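Local coordinates for adhesion G-protein coupled receptor G6 (Danio rerio, PDB 6V55), which is an adhesion G-protein coupled receptor linked to myelination, whose extracellular region probably senses adhesive ligands and helps control signalling, at residues Ala647-Leu661 against Phe705-Ala719. Sequence-based numbering, arbitrary orientation.
Sequences ALAVVTLPPTLLQNL and FTIKNLQDPVRIEIA. With NAG (2-acetamido-2-deoxy-beta-D-glucopyranose), chain D.
Q659 and Q711 both start with CG anti to the backbone N (chi1 152° and -177°), and these torsions carry their amides to a meeting point beside the glycan on N660. Q659 NE2 donates to Q711 OE1 over 3.1 Å, the acceptor lying in the Q659 amide plane while the donor stands above the Q711 carbonyl plane. The same NE2 also gives a bond to OD1 of N660, whose ND2 is joined to the sugar. Were this glutamine cut back to alanine, Q711 OE1 would probably lose this donor and the N660 amide would be freer to turn. Nearer the strands, T656 OG1 approaches D712 OD1 very closely, its exact geometry doubtful. A water also joins the loops, donating to T656 O and accepting from D712 N. On the apolar side, I707 CD1 packs on L661 CD1, L658 CD2 and L657 CG, while L661 CD1 also meets the F705 ring at its edge, 3.8 Å from CZ.

Beyond the loops, strands 649-653 and 714-719 run antiparallel at 178°. V650 and E717 form a hydrogen-bonded pair, both N-to-O distances being 2.7 Å. V651, with CG1 and CG2 each 3.7 Å from I716 CD1, shares its face of the sheet with A649 and I718, towards strand 671-677. On the opposite face, which carries V650, T652, R715 and E717, E717 OE1 takes R715 NH1 on its anti side at 2.9 Å, and R760 is its second salt-bridge partner. On the far edge of 649-653, L648 and A649 form a classic beta bulge opposite A627 of strand 623-628. The pairing with 714-719 joins two central strands of an antiparallel sheet, consistent with the beta-rich GAIN domain of adhesion receptors.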
loop_
_atom_site.group_PDB
_atom_site.type_symbol
_atom_site.label_atom_id
_atom_site.label_comp_id
_atom_site.label_asym_id
_atom_site.label_seq_id
_atom_site.Cartn_x
_atom_site.Cartn_y
_atom_site.Cartn_z
ATOM N N ALA A 647 3.440 -5.284 -46.569
ATOM C CA ALA A 647 3.215 -6.566 -45.918
ATOM C C ALA A 647 4.518 -7.139 -45.382
ATOM O O ALA A 647 5.596 -6.936 -45.949
ATOM C CB ALA A 647 2.575 -7.560 -46.882
ATOM N N LEU A 648 4.410 -7.840 -44.255
ATOM C CA LEU A 648 5.548 -8.533 -43.663
ATOM C C LEU A 648 5.646 -9.983 -44.113
ATOM O O LEU A 648 6.753 -10.543 -44.129
ATOM C CB LEU A 648 5.458 -8.483 -42.135
ATOM C CG LEU A 648 5.128 -7.108 -41.539
ATOM C CD1 LEU A 648 4.977 -7.215 -40.034
ATOM C CD2 LEU A 648 6.201 -6.091 -41.909
ATOM N N ALA A 649 4.519 -10.597 -44.476
ATOM C CA ALA A 649 4.516 -11.939 -45.043
ATOM C C ALA A 649 3.363 -12.060 -46.029
ATOM O O ALA A 649 2.230 -11.679 -45.710
ATOM C CB ALA A 649 4.409 -12.997 -43.952
ATOM N N VAL A 650 3.658 -12.532 -47.244
ATOM C CA VAL A 650 2.647 -12.814 -48.259
ATOM C C VAL A 650 2.763 -14.281 -48.637
ATOM O O VAL A 650 3.871 -14.776 -48.885
ATOM C CB VAL A 650 2.810 -11.941 -49.519
ATOM C CG1 VAL A 650 1.581 -12.059 -50.428
ATOM C CG2 VAL A 650 3.072 -10.492 -49.172
ATOM N N VAL A 651 1.625 -14.976 -48.678
ATOM C CA VAL A 651 1.553 -16.366 -49.110
ATOM C C VAL A 651 0.551 -16.439 -50.252
ATOM O O VAL A 651 -0.625 -16.106 -50.071
ATOM C CB VAL A 651 1.145 -17.303 -47.965
ATOM C CG1 VAL A 651 0.913 -18.718 -48.487
ATOM C CG2 VAL A 651 2.195 -17.298 -46.862
ATOM N N THR A 652 1.010 -16.866 -51.420
ATOM C CA THR A 652 0.161 -17.007 -52.595
ATOM C C THR A 652 0.051 -18.479 -52.953
ATOM O O THR A 652 1.065 -19.128 -53.236
ATOM C CB THR A 652 0.719 -16.219 -53.774
ATOM O OG1 THR A 652 0.635 -14.818 -53.480
ATOM C CG2 THR A 652 -0.082 -16.528 -55.031
ATOM N N LEU A 653 -1.165 -18.995 -52.928
ATOM C CA LEU A 653 -1.402 -20.383 -53.287
ATOM C C LEU A 653 -1.786 -20.463 -54.762
ATOM O O LEU A 653 -2.693 -19.738 -55.191
ATOM C CB LEU A 653 -2.506 -20.983 -52.422
ATOM C CG LEU A 653 -2.432 -20.659 -50.917
ATOM C CD1 LEU A 653 -3.690 -21.077 -50.169
ATOM C CD2 LEU A 653 -1.210 -21.298 -50.289
ATOM N N PRO A 654 -1.126 -21.320 -55.552
ATOM C CA PRO A 654 -1.409 -21.416 -57.001
ATOM C C PRO A 654 -2.786 -22.008 -57.262
ATOM O O PRO A 654 -3.377 -22.626 -56.362
ATOM C CB PRO A 654 -0.299 -22.355 -57.493
ATOM C CG PRO A 654 -0.007 -23.203 -56.337
ATOM C CD PRO A 654 -0.090 -22.286 -55.148
ATOM N N PRO A 655 -3.357 -21.809 -58.458
ATOM C CA PRO A 655 -4.690 -22.379 -58.729
ATOM C C PRO A 655 -4.698 -23.891 -58.861
ATOM O O PRO A 655 -5.757 -24.504 -58.660
ATOM C CB PRO A 655 -5.098 -21.711 -60.049
ATOM C CG PRO A 655 -4.255 -20.481 -60.132
ATOM C CD PRO A 655 -2.957 -20.856 -59.511
ATOM N N THR A 656 -3.547 -24.498 -59.166
ATOM C CA THR A 656 -3.358 -25.944 -59.284
ATOM C C THR A 656 -2.925 -26.594 -57.976
ATOM O O THR A 656 -2.186 -27.588 -58.014
ATOM C CB THR A 656 -2.327 -26.222 -60.372
ATOM O OG1 THR A 656 -1.101 -25.552 -60.039
ATOM C CG2 THR A 656 -2.819 -25.723 -61.709
ATOM N N LEU A 657 -3.340 -26.055 -56.817
ATOM C CA LEU A 657 -2.865 -26.567 -55.531
ATOM C C LEU A 657 -3.487 -27.920 -55.210
ATOM O O LEU A 657 -2.800 -28.822 -54.715
ATOM C CB LEU A 657 -3.164 -25.560 -54.409
ATOM C CG LEU A 657 -2.898 -26.012 -52.962
ATOM C CD1 LEU A 657 -1.421 -25.945 -52.626
ATOM C CD2 LEU A 657 -3.693 -25.225 -51.965
ATOM N N LEU A 658 -4.766 -28.098 -55.540
ATOM C CA LEU A 658 -5.474 -29.334 -55.250
ATOM C C LEU A 658 -5.549 -30.269 -56.450
ATOM O O LEU A 658 -6.379 -31.184 -56.458
ATOM C CB LEU A 658 -6.877 -29.015 -54.752
ATOM C CG LEU A 658 -6.977 -27.806 -53.823
ATOM C CD1 LEU A 658 -8.436 -27.366 -53.676
ATOM C CD2 LEU A 658 -6.355 -28.128 -52.472
ATOM N N GLN A 659 -4.698 -30.063 -57.456
ATOM C CA GLN A 659 -4.835 -30.751 -58.739
ATOM C C GLN A 659 -4.425 -32.222 -58.650
ATOM O O GLN A 659 -5.129 -33.103 -59.160
ATOM C CB GLN A 659 -4.013 -30.006 -59.798
ATOM C CG GLN A 659 -3.476 -30.838 -60.962
ATOM C CD GLN A 659 -2.483 -30.058 -61.827
ATOM O OE1 GLN A 659 -2.842 -29.049 -62.434
ATOM N NE2 GLN A 659 -1.238 -30.536 -61.900
ATOM N N ASN A 660 -3.306 -32.514 -57.977
ATOM C CA ASN A 660 -2.826 -33.886 -57.848
ATOM C C ASN A 660 -3.293 -34.551 -56.563
ATOM O O ASN A 660 -2.605 -35.450 -56.053
ATOM C CB ASN A 660 -1.298 -33.936 -57.942
ATOM C CG ASN A 660 -0.773 -33.412 -59.264
ATOM O OD1 ASN A 660 -0.430 -32.240 -59.376
ATOM N ND2 ASN A 660 -0.704 -34.276 -60.270
ATOM N N LEU A 661 -4.433 -34.135 -56.021
ATOM C CA LEU A 661 -4.963 -34.709 -54.791
ATOM C C LEU A 661 -6.022 -35.743 -55.124
ATOM O O LEU A 661 -6.812 -35.551 -56.051
ATOM C CB LEU A 661 -5.575 -33.635 -53.890
ATOM C CG LEU A 661 -4.642 -32.799 -53.012
ATOM C CD1 LEU A 661 -5.453 -32.035 -51.991
ATOM C CD2 LEU A 661 -3.620 -33.667 -52.319
ATOM N N PHE A 705 -2.991 -32.333 -43.157
ATOM C CA PHE A 705 -2.068 -33.058 -44.019
ATOM C C PHE A 705 -1.323 -32.060 -44.897
ATOM O O PHE A 705 -1.820 -30.963 -45.170
ATOM C CB PHE A 705 -2.815 -34.105 -44.879
ATOM C CG PHE A 705 -3.520 -33.527 -46.072
ATOM C CD1 PHE A 705 -4.653 -32.728 -45.912
ATOM C CD2 PHE A 705 -3.052 -33.792 -47.353
ATOM C CE1 PHE A 705 -5.300 -32.188 -46.993
ATOM C CE2 PHE A 705 -3.690 -33.267 -48.457
ATOM C CZ PHE A 705 -4.825 -32.459 -48.278
ATOM N N THR A 706 -0.126 -32.447 -45.334
ATOM C CA THR A 706 0.724 -31.598 -46.167
ATOM C C THR A 706 0.555 -31.975 -47.633
ATOM O O THR A 706 0.653 -33.152 -47.984
ATOM C CB THR A 706 2.197 -31.735 -45.764
ATOM O OG1 THR A 706 2.297 -31.683 -44.335
ATOM C CG2 THR A 706 3.036 -30.607 -46.357
ATOM N N ILE A 707 0.296 -30.983 -48.480
ATOM C CA ILE A 707 0.218 -31.204 -49.920
ATOM C C ILE A 707 1.630 -31.133 -50.459
ATOM O O ILE A 707 2.297 -30.123 -50.259
ATOM C CB ILE A 707 -0.661 -30.150 -50.597
ATOM C CG1 ILE A 707 -2.071 -30.151 -49.994
ATOM C CG2 ILE A 707 -0.646 -30.384 -52.092
ATOM C CD1 ILE A 707 -3.072 -29.346 -50.807
ATOM N N LYS A 708 2.094 -32.195 -51.128
ATOM C CA LYS A 708 3.492 -32.326 -51.507
ATOM C C LYS A 708 3.623 -32.380 -53.018
ATOM O O LYS A 708 2.647 -32.682 -53.724
ATOM C CB LYS A 708 4.129 -33.576 -50.901
ATOM C CG LYS A 708 4.278 -33.488 -49.406
ATOM C CD LYS A 708 5.069 -34.647 -48.820
ATOM C CE LYS A 708 5.066 -34.556 -47.292
ATOM N NZ LYS A 708 5.661 -35.755 -46.620
ATOM N N ASN A 709 4.852 -32.059 -53.488
ATOM C CA ASN A 709 5.296 -32.238 -54.881
ATOM C C ASN A 709 4.388 -31.533 -55.885
ATOM O O ASN A 709 3.890 -32.150 -56.828
ATOM C CB ASN A 709 5.442 -33.726 -55.240
ATOM C CG ASN A 709 6.718 -34.369 -54.641
ATOM O OD1 ASN A 709 7.845 -33.897 -54.862
ATOM N ND2 ASN A 709 6.538 -35.459 -53.903
ATOM N N LEU A 710 4.138 -30.248 -55.642
ATOM C CA LEU A 710 3.257 -29.481 -56.514
ATOM C C LEU A 710 3.929 -29.211 -57.865
ATOM O O LEU A 710 5.159 -29.191 -57.987
ATOM C CB LEU A 710 2.856 -28.158 -55.847
ATOM C CG LEU A 710 2.020 -28.184 -54.566
ATOM C CD1 LEU A 710 2.348 -26.984 -53.694
ATOM C CD2 LEU A 710 0.533 -28.201 -54.913
ATOM N N GLN A 711 3.104 -29.026 -58.897
ATOM C CA GLN A 711 3.649 -28.709 -60.213
ATOM C C GLN A 711 3.890 -27.208 -60.370
ATOM O O GLN A 711 4.831 -26.799 -61.065
ATOM C CB GLN A 711 2.709 -29.239 -61.300
ATOM C CG GLN A 711 3.161 -29.051 -62.755
ATOM C CD GLN A 711 1.987 -28.773 -63.678
ATOM O OE1 GLN A 711 1.064 -29.584 -63.779
ATOM N NE2 GLN A 711 1.990 -27.599 -64.314
ATOM N N ASP A 712 3.058 -26.378 -59.726
ATOM C CA ASP A 712 3.262 -24.936 -59.618
ATOM C C ASP A 712 3.450 -24.564 -58.159
ATOM O O ASP A 712 2.622 -24.949 -57.322
ATOM C CB ASP A 712 2.083 -24.149 -60.189
ATOM C CG ASP A 712 1.692 -24.614 -61.556
ATOM O OD1 ASP A 712 0.478 -24.834 -61.761
ATOM O OD2 ASP A 712 2.593 -24.774 -62.415
ATOM N N PRO A 713 4.481 -23.801 -57.823
ATOM C CA PRO A 713 4.854 -23.631 -56.417
ATOM C C PRO A 713 3.950 -22.658 -55.668
ATOM O O PRO A 713 3.159 -21.916 -56.247
ATOM C CB PRO A 713 6.279 -23.085 -56.506
ATOM C CG PRO A 713 6.296 -22.329 -57.808
ATOM C CD PRO A 713 5.400 -23.095 -58.735
ATOM N N VAL A 714 4.067 -22.716 -54.342
ATOM C CA VAL A 714 3.527 -21.697 -53.454
ATOM C C VAL A 714 4.500 -20.531 -53.422
ATOM O O VAL A 714 5.693 -20.717 -53.156
ATOM C CB VAL A 714 3.322 -22.266 -52.043
ATOM C CG1 VAL A 714 2.516 -21.317 -51.198
ATOM C CG2 VAL A 714 2.620 -23.591 -52.122
ATOM N N ARG A 715 4.005 -19.328 -53.682
ATOM C CA ARG A 715 4.837 -18.136 -53.561
ATOM C C ARG A 715 4.775 -17.667 -52.111
ATOM O O ARG A 715 3.739 -17.177 -51.653
ATOM C CB ARG A 715 4.373 -17.050 -54.529
ATOM C CG ARG A 715 5.407 -15.969 -54.834
ATOM C CD ARG A 715 4.707 -14.760 -55.413
ATOM N NE ARG A 715 5.595 -13.636 -55.695
ATOM C CZ ARG A 715 5.740 -12.571 -54.903
ATOM N NH1 ARG A 715 5.060 -12.471 -53.761
ATOM N NH2 ARG A 715 6.566 -11.592 -55.266
ATOM N N ILE A 716 5.872 -17.843 -51.378
ATOM C CA ILE A 716 5.990 -17.371 -50.001
ATOM C C ILE A 716 6.959 -16.201 -49.998
ATOM O O ILE A 716 8.145 -16.372 -50.303
ATOM C CB ILE A 716 6.493 -18.475 -49.056
ATOM C CG1 ILE A 716 5.678 -19.768 -49.214
ATOM C CG2 ILE A 716 6.608 -17.963 -47.608
ATOM C CD1 ILE A 716 4.471 -19.856 -48.356
ATOM N N GLU A 717 6.467 -15.019 -49.656
ATOM C CA GLU A 717 7.303 -13.827 -49.560
ATOM C C GLU A 717 7.330 -13.406 -48.105
ATOM O O GLU A 717 6.272 -13.185 -47.516
ATOM C CB GLU A 717 6.765 -12.690 -50.442
ATOM C CG GLU A 717 7.311 -11.290 -50.101
ATOM C CD GLU A 717 6.597 -10.168 -50.856
ATOM O OE1 GLU A 717 6.213 -10.387 -52.035
ATOM O OE2 GLU A 717 6.421 -9.070 -50.267
ATOM N N ILE A 718 8.519 -13.340 -47.507
ATOM C CA ILE A 718 8.651 -12.869 -46.130
ATOM C C ILE A 718 9.600 -11.680 -46.103
ATOM O O ILE A 718 10.644 -11.690 -46.765
ATOM C CB ILE A 718 9.135 -13.957 -45.140
ATOM C CG1 ILE A 718 8.627 -15.347 -45.509
ATOM C CG2 ILE A 718 8.620 -13.643 -43.756
ATOM C CD1 ILE A 718 9.253 -16.439 -44.725
ATOM N N ALA A 719 9.227 -10.656 -45.338
ATOM C CA ALA A 719 10.086 -9.506 -45.102
ATOM C C ALA A 719 11.225 -9.881 -44.167
ATOM O O ALA A 719 11.042 -10.666 -43.233
ATOM C CB ALA A 719 9.286 -8.360 -44.495
HETATM C C1 NAG D . -0.195 -33.847 -61.551
HETATM C C2 NAG D . 1.038 -34.662 -61.991
HETATM C C3 NAG D . 1.517 -34.217 -63.389
HETATM C C4 NAG D . 0.376 -34.221 -64.403
HETATM C C5 NAG D . -0.778 -33.360 -63.901
HETATM C C6 NAG D . -1.969 -33.358 -64.840
HETATM C C7 NAG D . 2.278 -35.388 -59.987
HETATM C C8 NAG D . 3.452 -35.120 -59.094
HETATM N N2 NAG D . 2.115 -34.545 -61.018
HETATM O O3 NAG D . 2.540 -35.094 -63.848
HETATM O O4 NAG D . 0.821 -33.748 -65.670
HETATM O O5 NAG D . -1.223 -33.866 -62.630
HETATM O O6 NAG D . -3.063 -34.143 -64.382
HETATM O O7 NAG D . 1.500 -36.312 -59.772
HETATM O O HOH W 1 0.371 -27.451 -58.414
#